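Local coordinates for probable host range protein 2-3 (Myxoma virus, PDB 5CZ3), which probably helps the virus multiply in different cell types, as a host-range protein of the poxvirus C7 family, whose members include antagonists of a host restriction factor, at residues 45-50 against 120-125. Numbering follows the deposited sequence.
Sequences KYITFI and VNTDTR
At one end of the C7-family beta-sandwich the two sheets are clamped together where Lys-45 and Ile-47, on a strand of one sheet, meet Thr-122 and Asp-123 in the turn between two strands of the other. Lys-45 reaches across to the turn: its chain bends once, at chi3 (58°), and runs alongside Thr-122 in the opposite sense. Lys-45 NZ forms a salt bridge with Asp-123 OD1 at 3.1 Å, approaching from above the carboxylate plane, and donates a hydrogen bond to Thr-122 OG1, also at 3.1 Å. Beneath this polar grip, Ile-47 CD1 packs on Thr-122 CG2 at 3.8 Å, the two side chains crossing nearly at right angles. With chi1 at 69°, Thr-122 turns OG1 to the lysine and CG2 to the isoleucine. Asn-121 shapes the turn: its OD1 accepts from Asp-123 N (3.0 Å) in an Asx turn and from Thr-124 N (3.1 Å), the latter donor lying above the amide plane. Asp-123 OD2 is bonded to Ala-42 N and Thr-122 OG1 to Lys-40 O, which tie the turn to the end of strand 34-40 and the link that follows it. Deeper in the sandwich, Ile-47 touches Leu-39 of strand 34-40, and its backbone pairs with Ile-93 of strand 87-95.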
loop_
_atom_site.group_PDB
_atom_site.type_symbol
_atom_site.label_atom_id
_atom_site.label_comp_id
_atom_site.label_asym_id
_atom_site.label_seq_id
_atom_site.Cartn_x
_atom_site.Cartn_y
_atom_site.Cartn_z
ATOM N N LYS A 45 7.445 3.569 -18.009
ATOM C CA LYS A 45 7.725 4.530 -16.948
ATOM C C LYS A 45 8.149 3.876 -15.640
ATOM O O LYS A 45 8.003 2.667 -15.454
ATOM C CB LYS A 45 6.498 5.410 -16.696
ATOM C CG LYS A 45 5.304 4.655 -16.137
ATOM C CD LYS A 45 4.091 5.557 -15.990
ATOM C CE LYS A 45 3.707 6.187 -17.319
ATOM N NZ LYS A 45 2.472 7.011 -17.207
ATOM N N TYR A 46 8.682 4.693 -14.739
ATOM C CA TYR A 46 8.994 4.257 -13.387
ATOM C C TYR A 46 7.880 4.689 -12.442
ATOM O O TYR A 46 7.489 5.855 -12.428
ATOM C CB TYR A 46 10.334 4.831 -12.921
ATOM C CG TYR A 46 11.547 4.184 -13.550
ATOM C CD1 TYR A 46 12.126 3.054 -12.986
ATOM C CD2 TYR A 46 12.119 4.705 -14.703
ATOM C CE1 TYR A 46 13.237 2.461 -13.553
ATOM C CE2 TYR A 46 13.231 4.119 -15.277
ATOM C CZ TYR A 46 13.786 2.996 -14.697
ATOM O OH TYR A 46 14.894 2.406 -15.263
ATOM N N ILE A 47 7.369 3.750 -11.657
ATOM C CA ILE A 47 6.327 4.063 -10.688
ATOM C C ILE A 47 6.878 3.973 -9.270
ATOM O O ILE A 47 7.352 2.922 -8.842
ATOM C CB ILE A 47 5.117 3.126 -10.835
ATOM C CG1 ILE A 47 4.546 3.221 -12.250
ATOM C CG2 ILE A 47 4.047 3.475 -9.814
ATOM C CD1 ILE A 47 3.409 2.267 -12.511
ATOM N N THR A 48 6.817 5.089 -8.550
ATOM C CA THR A 48 7.362 5.165 -7.200
ATOM C C THR A 48 6.267 5.015 -6.149
ATOM O O THR A 48 5.291 5.765 -6.144
ATOM C CB THR A 48 8.101 6.499 -6.968
ATOM O OG1 THR A 48 9.110 6.675 -7.970
ATOM C CG2 THR A 48 8.752 6.519 -5.593
ATOM N N PHE A 49 6.432 4.036 -5.265
ATOM C CA PHE A 49 5.516 3.846 -4.146
ATOM C C PHE A 49 6.172 4.256 -2.834
ATOM O O PHE A 49 7.283 3.826 -2.530
ATOM C CB PHE A 49 5.060 2.389 -4.039
ATOM C CG PHE A 49 4.304 1.889 -5.235
ATOM C CD1 PHE A 49 4.975 1.387 -6.336
ATOM C CD2 PHE A 49 2.919 1.895 -5.246
ATOM C CE1 PHE A 49 4.281 0.916 -7.431
ATOM C CE2 PHE A 49 2.219 1.427 -6.339
ATOM C CZ PHE A 49 2.901 0.937 -7.433
ATOM N N ILE A 50 5.484 5.084 -2.057
ATOM C CA ILE A 50 5.906 5.345 -0.687
ATOM C C ILE A 50 4.827 4.859 0.271
ATOM O O ILE A 50 3.692 5.334 0.241
ATOM C CB ILE A 50 6.203 6.837 -0.445
ATOM C CG1 ILE A 50 7.518 7.222 -1.123
ATOM C CG2 ILE A 50 6.286 7.130 1.046
ATOM C CD1 ILE A 50 7.962 8.635 -0.845
ATOM N N VAL A 120 -5.314 1.902 -10.880
ATOM C CA VAL A 120 -4.725 3.214 -11.107
ATOM C C VAL A 120 -4.228 3.351 -12.543
ATOM O O VAL A 120 -3.321 2.637 -12.970
ATOM C CB VAL A 120 -3.561 3.490 -10.136
ATOM C CG1 VAL A 120 -2.919 4.832 -10.450
ATOM C CG2 VAL A 120 -4.044 3.452 -8.694
ATOM N N ASN A 121 -4.836 4.270 -13.285
ATOM C CA ASN A 121 -4.434 4.543 -14.660
ATOM C C ASN A 121 -3.354 5.616 -14.702
ATOM O O ASN A 121 -3.661 6.800 -14.690
ATOM C CB ASN A 121 -5.646 4.978 -15.488
ATOM C CG ASN A 121 -5.360 5.016 -16.980
ATOM O OD1 ASN A 121 -4.309 5.487 -17.417
ATOM N ND2 ASN A 121 -6.303 4.516 -17.770
ATOM N N THR A 122 -2.093 5.205 -14.783
ATOM C CA THR A 122 -0.979 6.145 -14.658
ATOM C C THR A 122 -0.916 7.188 -15.774
ATOM O O THR A 122 -0.115 8.121 -15.710
ATOM C CB THR A 122 0.365 5.404 -14.620
ATOM O OG1 THR A 122 0.635 4.833 -15.905
ATOM C CG2 THR A 122 0.336 4.303 -13.568
ATOM N N ASP A 123 -1.759 7.035 -16.791
ATOM C CA ASP A 123 -1.777 7.965 -17.915
ATOM C C ASP A 123 -2.851 9.031 -17.746
ATOM O O ASP A 123 -2.617 10.208 -18.013
ATOM C CB ASP A 123 -1.990 7.210 -19.225
ATOM C CG ASP A 123 -0.801 6.353 -19.598
ATOM O OD1 ASP A 123 0.344 6.805 -19.387
ATOM O OD2 ASP A 123 -1.010 5.228 -20.098
ATOM N N THR A 124 -4.033 8.613 -17.306
ATOM C CA THR A 124 -5.126 9.544 -17.063
ATOM C C THR A 124 -5.115 9.964 -15.602
ATOM O O THR A 124 -5.762 10.939 -15.228
ATOM C CB THR A 124 -6.473 8.980 -17.546
ATOM O OG1 THR A 124 -6.834 7.845 -16.748
ATOM C CG2 THR A 124 -6.377 8.562 -19.002
ATOM N N ARG A 125 -4.352 9.230 -14.792
ATOM C CA ARG A 125 -4.315 9.362 -13.329
ATOM C C ARG A 125 -5.713 9.275 -12.712
ATOM O O ARG A 125 -5.965 9.834 -11.646
#